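Local coordinates for prolyl-ACP dehydrogenase (Oscillatoria sp., PDB 4IRN), which probably oxidises the prolyl group carried on an acyl carrier protein, with FAD as cofactor, during biosynthesis of the cyanotoxin anatoxin-a, at residues 196-201 against 243-248; 230-235 against 247-252; 299-304 against 373-378. All blocks are in the same frame, centred on the assembly; numbering follows the deposited sequence.

Contact 1 of 3, residues 196-201 against 243-248; sequences NGTIAD and TAEVPE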
# COMPACT_ATOMS: atom_id res chain seq x y z
N ASN A 196 -18.42 -12.70 -26.66
CA ASN A 196 -18.91 -13.81 -27.49
C ASN A 196 -19.83 -13.40 -28.66
O ASN A 196 -20.28 -14.26 -29.41
CB ASN A 196 -19.55 -14.95 -26.65
CG ASN A 196 -18.65 -15.53 -25.58
OD1 ASN A 196 -17.43 -15.69 -25.77
ND2 ASN A 196 -19.24 -15.89 -24.44
N GLY A 197 -20.08 -12.09 -28.80
CA GLY A 197 -20.95 -11.51 -29.82
C GLY A 197 -20.80 -12.06 -31.23
O GLY A 197 -21.79 -12.42 -31.87
N THR A 198 -19.55 -12.13 -31.73
CA THR A 198 -19.23 -12.62 -33.08
C THR A 198 -19.45 -14.14 -33.30
O THR A 198 -19.44 -14.60 -34.44
CB THR A 198 -17.82 -12.16 -33.50
OG1 THR A 198 -16.93 -12.22 -32.39
CG2 THR A 198 -17.82 -10.75 -34.08
N ILE A 199 -19.63 -14.91 -32.22
CA ILE A 199 -19.87 -16.36 -32.28
C ILE A 199 -21.14 -16.81 -31.54
O ILE A 199 -21.45 -18.00 -31.54
CB ILE A 199 -18.63 -17.16 -31.79
CG1 ILE A 199 -18.28 -16.78 -30.35
CG2 ILE A 199 -17.45 -16.94 -32.72
CD1 ILE A 199 -17.40 -17.71 -29.62
N ALA A 200 -21.89 -15.87 -30.93
CA ALA A 200 -23.12 -16.15 -30.19
C ALA A 200 -24.30 -16.52 -31.07
O ALA A 200 -24.44 -15.98 -32.17
CB ALA A 200 -23.51 -14.98 -29.30
N ASP A 201 -25.15 -17.42 -30.56
CA ASP A 201 -26.36 -17.89 -31.22
C ASP A 201 -27.59 -17.26 -30.57
O ASP A 201 -28.62 -17.11 -31.24
CB ASP A 201 -26.43 -19.42 -31.18
CG ASP A 201 -25.30 -20.09 -31.93
OD1 ASP A 201 -25.32 -20.06 -33.19
OD2 ASP A 201 -24.37 -20.62 -31.27
N THR A 243 -8.05 -14.17 -26.64
CA THR A 243 -8.63 -15.42 -27.11
C THR A 243 -10.14 -15.45 -26.85
O THR A 243 -10.79 -16.49 -27.02
CB THR A 243 -7.85 -16.62 -26.56
OG1 THR A 243 -7.90 -16.56 -25.14
CG2 THR A 243 -6.39 -16.63 -27.03
N ALA A 244 -10.70 -14.29 -26.44
CA ALA A 244 -12.13 -14.09 -26.19
C ALA A 244 -12.59 -12.96 -27.11
O ALA A 244 -11.98 -11.89 -27.13
CB ALA A 244 -12.39 -13.72 -24.73
N GLU A 245 -13.64 -13.23 -27.91
CA GLU A 245 -14.16 -12.27 -28.88
C GLU A 245 -15.12 -11.24 -28.26
O GLU A 245 -16.18 -11.61 -27.75
CB GLU A 245 -14.77 -13.00 -30.08
CG GLU A 245 -13.71 -13.54 -31.03
CD GLU A 245 -14.18 -14.38 -32.20
OE1 GLU A 245 -15.40 -14.39 -32.49
OE2 GLU A 245 -13.32 -15.02 -32.84
N VAL A 246 -14.72 -9.96 -28.29
CA VAL A 246 -15.51 -8.86 -27.72
C VAL A 246 -15.79 -7.74 -28.77
O VAL A 246 -15.09 -6.71 -28.80
CB VAL A 246 -14.96 -8.33 -26.36
CG1 VAL A 246 -15.93 -7.33 -25.73
CG2 VAL A 246 -14.68 -9.47 -25.39
N PRO A 247 -16.83 -7.91 -29.62
CA PRO A 247 -17.18 -6.86 -30.59
C PRO A 247 -18.21 -5.86 -30.03
O PRO A 247 -18.60 -5.93 -28.86
CB PRO A 247 -17.76 -7.67 -31.74
CG PRO A 247 -18.48 -8.80 -31.05
CD PRO A 247 -17.74 -9.07 -29.76
N GLU A 248 -18.68 -4.94 -30.89
CA GLU A 248 -19.76 -4.02 -30.55
C GLU A 248 -21.02 -4.59 -31.18
O GLU A 248 -20.94 -5.39 -32.09
CB GLU A 248 -19.53 -2.65 -31.17
CG GLU A 248 -18.54 -1.75 -30.46
CD GLU A 248 -18.11 -0.57 -31.30
OE1 GLU A 248 -18.81 -0.23 -32.28
OE2 GLU A 248 -17.10 0.06 -30.95
O HOH W 1 -15.44 -15.20 -27.32
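Asn196 and Glu245 meet backbone to backbone where two irregular loops pass each other, their CA atoms 5.2 Å apart. Asn196 N donates a hydrogen bond of 2.7 Å to Glu245 O. Ile199 N bonds back to Asn196 O and closes a turn on this side.

The same two residues are also joined through a water. It donates to Asn196 OD1 at 2.6 Å and accepts from Glu245 N at 2.7 Å. Glu245 is therefore held at both its backbone N and its backbone O. The other end of the Asn196 amide, ND2, bonds to Ala123 O, so the amide is held at both of its polar atoms.

The Glu245 side chain turns to the other loop. Its CG lies anti to the carbonyl carbon (chi1 -77°), and the chain runs on extended to bring the carboxylate to Thr198. Thr198 OG1 donates to Glu245 OE1 at 2.7 Å. It comes in on the anti side, 33° out of the carboxylate plane. Ile199 CG2 lies beside Glu245 OE1, at 3.3 Å. Both side chains lie roughly perpendicular to that of Glu245.

Apolar contact comes from Pro247. Its CG lies 3.7 Å from Thr198 CG2, and the two side chains run alongside with opposite senses. The same ring lies against Gly197, which has no side chain to stand between, and Pro247 CG is 3.9 Å from Gly197 CA.

Loop 196-201 leads into strand 202-208, and loop 243-248 leads into strand 249-257, within the middle domain of the acyl-CoA dehydrogenase fold. Asn196 follows the FAD-binding Thr195. Asn196 also rests on Trp77 of helix 74-83 and Ser159 of strand 158-161, while Ile199 rests on Arg74 of that helix.

Contact 2 of 3, residues 230-235 against 247-252; sequences LILSKP and PELRLE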
# COMPACT_ATOMS: atom_id res chain seq x y z
N LEU A 230 -29.93 -6.92 -36.23
CA LEU A 230 -28.86 -7.24 -35.30
C LEU A 230 -27.50 -7.15 -36.04
O LEU A 230 -27.13 -8.07 -36.77
CB LEU A 230 -29.13 -8.65 -34.74
CG LEU A 230 -28.28 -9.15 -33.57
CD1 LEU A 230 -28.80 -8.61 -32.25
CD2 LEU A 230 -28.32 -10.66 -33.52
N ILE A 231 -26.78 -6.03 -35.85
CA ILE A 231 -25.50 -5.72 -36.50
C ILE A 231 -24.31 -5.82 -35.54
O ILE A 231 -24.28 -5.14 -34.51
CB ILE A 231 -25.57 -4.34 -37.22
CG1 ILE A 231 -26.68 -4.36 -38.30
CG2 ILE A 231 -24.21 -3.93 -37.80
CD1 ILE A 231 -27.27 -3.06 -38.66
N LEU A 232 -23.32 -6.64 -35.92
CA LEU A 232 -22.10 -6.85 -35.14
C LEU A 232 -20.86 -6.32 -35.85
O LEU A 232 -20.77 -6.40 -37.08
CB LEU A 232 -21.91 -8.34 -34.84
CG LEU A 232 -22.82 -8.91 -33.75
CD1 LEU A 232 -23.25 -10.30 -34.10
CD2 LEU A 232 -22.13 -8.88 -32.40
N SER A 233 -19.92 -5.77 -35.07
CA SER A 233 -18.66 -5.25 -35.57
C SER A 233 -17.61 -6.37 -35.51
O SER A 233 -17.92 -7.48 -35.07
CB SER A 233 -18.21 -4.06 -34.73
OG SER A 233 -17.62 -4.46 -33.50
N LYS A 234 -16.38 -6.07 -35.92
CA LYS A 234 -15.26 -7.01 -35.84
C LYS A 234 -14.84 -7.02 -34.35
O LYS A 234 -15.04 -6.00 -33.66
CB LYS A 234 -14.11 -6.49 -36.73
CG LYS A 234 -13.04 -7.50 -37.10
CD LYS A 234 -11.87 -6.85 -37.84
CE LYS A 234 -10.65 -7.74 -37.88
NZ LYS A 234 -10.81 -8.88 -38.82
N PRO A 235 -14.32 -8.15 -33.79
CA PRO A 235 -13.92 -8.14 -32.37
C PRO A 235 -12.83 -7.09 -32.11
O PRO A 235 -11.87 -6.97 -32.89
CB PRO A 235 -13.42 -9.57 -32.13
CG PRO A 235 -14.00 -10.38 -33.23
CD PRO A 235 -14.03 -9.46 -34.41
N PRO A 247 -16.83 -7.91 -29.62
CA PRO A 247 -17.18 -6.86 -30.59
C PRO A 247 -18.21 -5.86 -30.03
O PRO A 247 -18.60 -5.93 -28.86
CB PRO A 247 -17.76 -7.67 -31.74
CG PRO A 247 -18.48 -8.80 -31.05
CD PRO A 247 -17.74 -9.07 -29.76
N GLU A 248 -18.68 -4.94 -30.89
CA GLU A 248 -19.76 -4.02 -30.55
C GLU A 248 -21.02 -4.59 -31.18
O GLU A 248 -20.94 -5.39 -32.09
CB GLU A 248 -19.53 -2.65 -31.17
CG GLU A 248 -18.54 -1.75 -30.46
CD GLU A 248 -18.11 -0.57 -31.30
OE1 GLU A 248 -18.81 -0.23 -32.28
OE2 GLU A 248 -17.10 0.06 -30.95
N LEU A 249 -22.17 -4.10 -30.73
CA LEU A 249 -23.48 -4.48 -31.24
C LEU A 249 -24.35 -3.25 -31.50
O LEU A 249 -24.33 -2.29 -30.71
CB LEU A 249 -24.17 -5.46 -30.26
CG LEU A 249 -25.57 -5.97 -30.61
CD1 LEU A 249 -25.54 -6.86 -31.84
CD2 LEU A 249 -26.15 -6.73 -29.45
N ARG A 250 -25.11 -3.28 -32.60
CA ARG A 250 -26.06 -2.23 -32.98
C ARG A 250 -27.38 -2.87 -33.36
O ARG A 250 -27.39 -3.87 -34.08
CB ARG A 250 -25.53 -1.33 -34.11
CG ARG A 250 -24.46 -0.36 -33.61
CD ARG A 250 -23.78 0.44 -34.69
NE ARG A 250 -22.75 1.32 -34.12
CZ ARG A 250 -22.14 2.30 -34.79
NH1 ARG A 250 -22.45 2.55 -36.06
NH2 ARG A 250 -21.23 3.05 -34.18
N LEU A 251 -28.49 -2.34 -32.82
CA LEU A 251 -29.85 -2.82 -33.09
C LEU A 251 -30.59 -1.77 -33.89
O LEU A 251 -30.74 -0.63 -33.42
CB LEU A 251 -30.60 -3.15 -31.78
CG LEU A 251 -29.96 -4.20 -30.88
CD1 LEU A 251 -30.05 -3.80 -29.44
CD2 LEU A 251 -30.58 -5.55 -31.10
N GLU A 252 -30.99 -2.13 -35.12
CA GLU A 252 -31.73 -1.26 -36.03
C GLU A 252 -33.08 -1.86 -36.37
O GLU A 252 -33.17 -2.67 -37.28
CB GLU A 252 -30.88 -0.92 -37.28
CG GLU A 252 -30.21 0.46 -37.22
CD GLU A 252 -31.15 1.65 -37.09
OE1 GLU A 252 -31.99 1.85 -37.99
OE2 GLU A 252 -31.01 2.42 -36.11
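Ile231 and Arg250 form the antiparallel hydrogen-bonded pair of this contact. Ile231 N donates to Arg250 O at 2.9 Å, and Arg250 N returns a bond to Ile231 O at 2.8 Å. Further on, Ser233 N donates to Glu248 O at 3.2 Å.

A side chain takes the next bond. Ser233 OG sits between its own backbone N and carbonyl carbon (chi1 79°), where it accepts from Glu248 N at 2.9 Å. It also donates to Lys234 O, so the hydroxyl is used both ways.

Strand 230-232 is the outermost strand, within this chain, of the antiparallel sheet in the middle domain. Strand 249-257 lies next to it, with strand 184-191 beyond.

Leu230, Leu232, Leu249 and Leu251 share one face of the sheet. Leu230 CD1 touches both Leu249 CD1 and Leu251 CD2, each at 3.7 Å. Leu249 CD1 also meets Leu232 CG at 3.9 Å, and Leu232 CD2 reaches Pro247 CG. This face packs on Phe203 and Ile205 of strand 202-208.

Ile231 and Arg250 point to the other, exposed face. There Arg250 makes a cation-pi contact with Tyr190.

Contact 3 of 3, residues 299-304 against 373-378; sequences IRYARS and EIHGAY. With FAD (flavin-adenine dinucleotide), chain J.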
# COMPACT_ATOMS: atom_id res chain seq x y z
N ILE A 299 7.48 -20.45 -6.62
CA ILE A 299 8.21 -21.15 -5.54
C ILE A 299 9.33 -21.97 -6.21
O ILE A 299 10.49 -21.84 -5.82
CB ILE A 299 7.32 -22.03 -4.60
CG1 ILE A 299 6.35 -21.16 -3.79
CG2 ILE A 299 8.19 -22.86 -3.64
CD1 ILE A 299 5.17 -21.89 -3.17
N ARG A 300 8.98 -22.78 -7.24
CA ARG A 300 9.93 -23.59 -8.01
C ARG A 300 11.10 -22.75 -8.49
O ARG A 300 12.25 -23.14 -8.29
CB ARG A 300 9.24 -24.27 -9.21
CG ARG A 300 8.50 -25.56 -8.86
CD ARG A 300 8.01 -26.29 -10.09
NE ARG A 300 6.58 -26.57 -10.04
CZ ARG A 300 5.71 -26.24 -10.99
NH1 ARG A 300 6.11 -25.55 -12.05
NH2 ARG A 300 4.42 -26.52 -10.85
N TYR A 301 10.82 -21.56 -9.10
CA TYR A 301 11.85 -20.65 -9.60
C TYR A 301 12.70 -20.03 -8.48
O TYR A 301 13.92 -19.92 -8.63
CB TYR A 301 11.24 -19.55 -10.49
CG TYR A 301 12.26 -18.85 -11.34
CD1 TYR A 301 12.68 -19.39 -12.55
CD2 TYR A 301 12.83 -17.64 -10.93
CE1 TYR A 301 13.65 -18.77 -13.33
CE2 TYR A 301 13.80 -17.00 -11.71
CZ TYR A 301 14.20 -17.57 -12.91
OH TYR A 301 15.14 -16.96 -13.70
N ALA A 302 12.06 -19.63 -7.36
CA ALA A 302 12.74 -19.04 -6.21
C ALA A 302 13.68 -20.04 -5.51
O ALA A 302 14.66 -19.63 -4.88
CB ALA A 302 11.73 -18.47 -5.23
N ARG A 303 13.39 -21.34 -5.65
CA ARG A 303 14.20 -22.42 -5.11
C ARG A 303 15.29 -22.86 -6.11
O ARG A 303 16.40 -23.18 -5.69
CB ARG A 303 13.31 -23.59 -4.72
CG ARG A 303 12.35 -23.28 -3.56
CD ARG A 303 11.55 -24.52 -3.24
NE ARG A 303 12.45 -25.43 -2.51
CZ ARG A 303 12.11 -26.54 -1.87
NH1 ARG A 303 10.84 -26.94 -1.85
NH2 ARG A 303 13.03 -27.26 -1.24
N SER A 304 14.96 -22.86 -7.41
CA SER A 304 15.86 -23.26 -8.50
C SER A 304 16.88 -22.19 -8.87
O SER A 304 18.07 -22.50 -8.93
CB SER A 304 15.07 -23.64 -9.74
OG SER A 304 14.30 -24.81 -9.53
N GLU A 373 8.18 -10.22 -11.22
CA GLU A 373 9.27 -9.65 -10.41
C GLU A 373 10.25 -10.72 -9.94
O GLU A 373 11.45 -10.54 -10.10
CB GLU A 373 8.72 -8.85 -9.23
CG GLU A 373 8.14 -7.50 -9.62
CD GLU A 373 7.22 -6.88 -8.58
OE1 GLU A 373 7.13 -7.40 -7.45
OE2 GLU A 373 6.56 -5.86 -8.92
N ILE A 374 9.73 -11.85 -9.38
CA ILE A 374 10.52 -13.00 -8.90
C ILE A 374 11.43 -13.56 -10.02
O ILE A 374 12.59 -13.87 -9.75
CB ILE A 374 9.58 -14.09 -8.27
CG1 ILE A 374 8.94 -13.59 -6.96
CG2 ILE A 374 10.28 -15.44 -8.06
CD1 ILE A 374 7.61 -14.21 -6.62
N HIS A 375 10.90 -13.65 -11.26
CA HIS A 375 11.62 -14.15 -12.44
C HIS A 375 12.63 -13.15 -13.05
O HIS A 375 13.48 -13.56 -13.84
CB HIS A 375 10.64 -14.67 -13.50
CG HIS A 375 9.94 -15.93 -13.11
ND1 HIS A 375 8.93 -15.93 -12.16
CD2 HIS A 375 10.09 -17.19 -13.58
CE1 HIS A 375 8.52 -17.18 -12.08
NE2 HIS A 375 9.17 -17.97 -12.92
N GLY A 376 12.54 -11.88 -12.65
CA GLY A 376 13.41 -10.82 -13.16
C GLY A 376 13.09 -10.48 -14.60
O GLY A 376 11.92 -10.51 -14.99
N ALA A 377 14.13 -10.17 -15.41
CA ALA A 377 13.97 -9.84 -16.84
C ALA A 377 13.35 -11.00 -17.60
O ALA A 377 12.62 -10.78 -18.56
CB ALA A 377 15.30 -9.48 -17.46
N TYR A 378 13.63 -12.23 -17.14
CA TYR A 378 13.12 -13.49 -17.67
C TYR A 378 11.59 -13.52 -17.68
O TYR A 378 11.00 -13.98 -18.66
CB TYR A 378 13.74 -14.67 -16.88
CG TYR A 378 13.23 -16.05 -17.24
CD1 TYR A 378 13.39 -16.56 -18.53
CD2 TYR A 378 12.62 -16.86 -16.29
CE1 TYR A 378 12.92 -17.83 -18.87
CE2 TYR A 378 12.14 -18.13 -16.62
CZ TYR A 378 12.30 -18.61 -17.91
OH TYR A 378 11.85 -19.87 -18.23
PA FAD J . 18.21 -12.22 -11.26
O1A FAD J . 19.61 -12.07 -10.81
O2A FAD J . 17.83 -13.49 -12.04
O5B FAD J . 17.20 -12.02 -10.04
C5B FAD J . 16.18 -12.99 -9.73
C4B FAD J . 15.31 -12.29 -8.72
O4B FAD J . 15.91 -12.41 -7.42
C3B FAD J . 15.12 -10.81 -9.01
O3B FAD J . 13.74 -10.53 -9.19
C2B FAD J . 15.73 -10.06 -7.83
O2B FAD J . 14.75 -9.20 -7.28
C1B FAD J . 16.03 -11.14 -6.79
N9A FAD J . 17.37 -11.05 -6.21
C8A FAD J . 18.55 -11.48 -6.76
N7A FAD J . 19.62 -11.21 -6.04
C5A FAD J . 19.10 -10.56 -4.93
C6A FAD J . 19.71 -10.01 -3.77
N6A FAD J . 21.03 -9.97 -3.57
N1A FAD J . 18.90 -9.45 -2.84
C2A FAD J . 17.59 -9.44 -3.07
N3A FAD J . 16.91 -9.91 -4.11
C4A FAD J . 17.72 -10.46 -5.01
N1 FAD J . 21.99 -6.06 -19.40
C2 FAD J . 23.14 -5.66 -20.07
O2 FAD J . 24.27 -5.94 -19.66
N3 FAD J . 23.05 -4.93 -21.24
C4 FAD J . 21.88 -4.54 -21.84
O4 FAD J . 21.91 -3.89 -22.89
C4X FAD J . 20.66 -4.97 -21.14
N5 FAD J . 19.49 -4.65 -21.67
C5X FAD J . 18.34 -5.10 -21.02
C6 FAD J . 17.10 -4.76 -21.57
C7 FAD J . 15.91 -5.17 -20.98
C7M FAD J . 14.60 -4.73 -21.58
C8 FAD J . 15.96 -5.95 -19.80
C8M FAD J . 14.70 -6.43 -19.12
C9 FAD J . 17.19 -6.29 -19.26
C9A FAD J . 18.39 -5.88 -19.84
N10 FAD J . 19.67 -6.20 -19.31
C10 FAD J . 20.81 -5.74 -19.92
C1' FAD J . 19.75 -7.09 -18.13
C2' FAD J . 19.10 -6.43 -16.92
O2' FAD J . 19.99 -5.49 -16.32
C3' FAD J . 18.62 -7.48 -15.92
O3' FAD J . 17.19 -7.50 -15.85
C4' FAD J . 19.22 -7.37 -14.52
O4' FAD J . 20.62 -7.60 -14.68
C5' FAD J . 18.62 -8.38 -13.57
O5' FAD J . 18.61 -9.60 -14.35
P FAD J . 17.97 -10.91 -13.79
O1P FAD J . 16.49 -10.87 -13.74
O2P FAD J . 18.81 -11.89 -14.58
O3P FAD J . 18.31 -11.00 -12.23
O HOH W 2 15.90 -14.54 -13.43
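Tyr301 lays its ring over the ring of His375, where the ends of helices 285-304 and 350-375 come together. Its CB already meets the imidazole, 3.6 Å from His375 NE2. CG lies anti to the backbone N (chi1 -163°), which carries the ring out toward the second helix. Tyr301 CG is 3.5 Å from His375 CD2, and Tyr301 CD1 lies near the same atom. The two rings make an offset stack, centroids 4.2 Å apart and planes at 23°. The imidazole is also held through ND1, which hydrogen-bonds to Ala371 O.

Further along the ring, Tyr301 CD2 approaches Ile374 CG2, and CE2 approaches Ile374 O. Tyr301 CE1 lies 3.7 Å from Tyr378 CD2. Tyr301 CZ also comes close to Tyr378 CD2. The two tyrosine rings are almost parallel (17°) but displaced, with little overlap.

The tip ends on a water. Tyr301 OH donates to it at 2.6 Å, in the plane of the ring. The water donates in turn to His375 O and to FAD O2A, and so ties the aromatic cluster to the pyrophosphate. Gly376 leaves the helix with positive phi, its CA close to FAD O1P. The next amide, Ala377 N, bonds to FAD O1P at 3.0 Å.

Residues of a second subunit, among them Thr195 and Ser169, bind the same FAD. This is the cofactor site between subunits characteristic of the acyl-CoA dehydrogenase fold.

Contacts 1 and 2 are neighbours in the middle domain and share Pro247 and Glu248. They touch directly, Thr198 packing against Ser233 and Pro235. Contact 1 is the buried one, between loops, and relies on a few polar bonds and a water. Contact 2 is partly buried and has regular strand pairing, with a leucine face inward and an exposed face outward. Contact 3 stands apart in the C-terminal helical domain, its centre about 36 Å from that of contact 1 and 44 Å from that of contact 2. It is buried, aromatic and water-linked to FAD. It also lies at a subunit interface, whereas no other chain touches contacts 1 and 2.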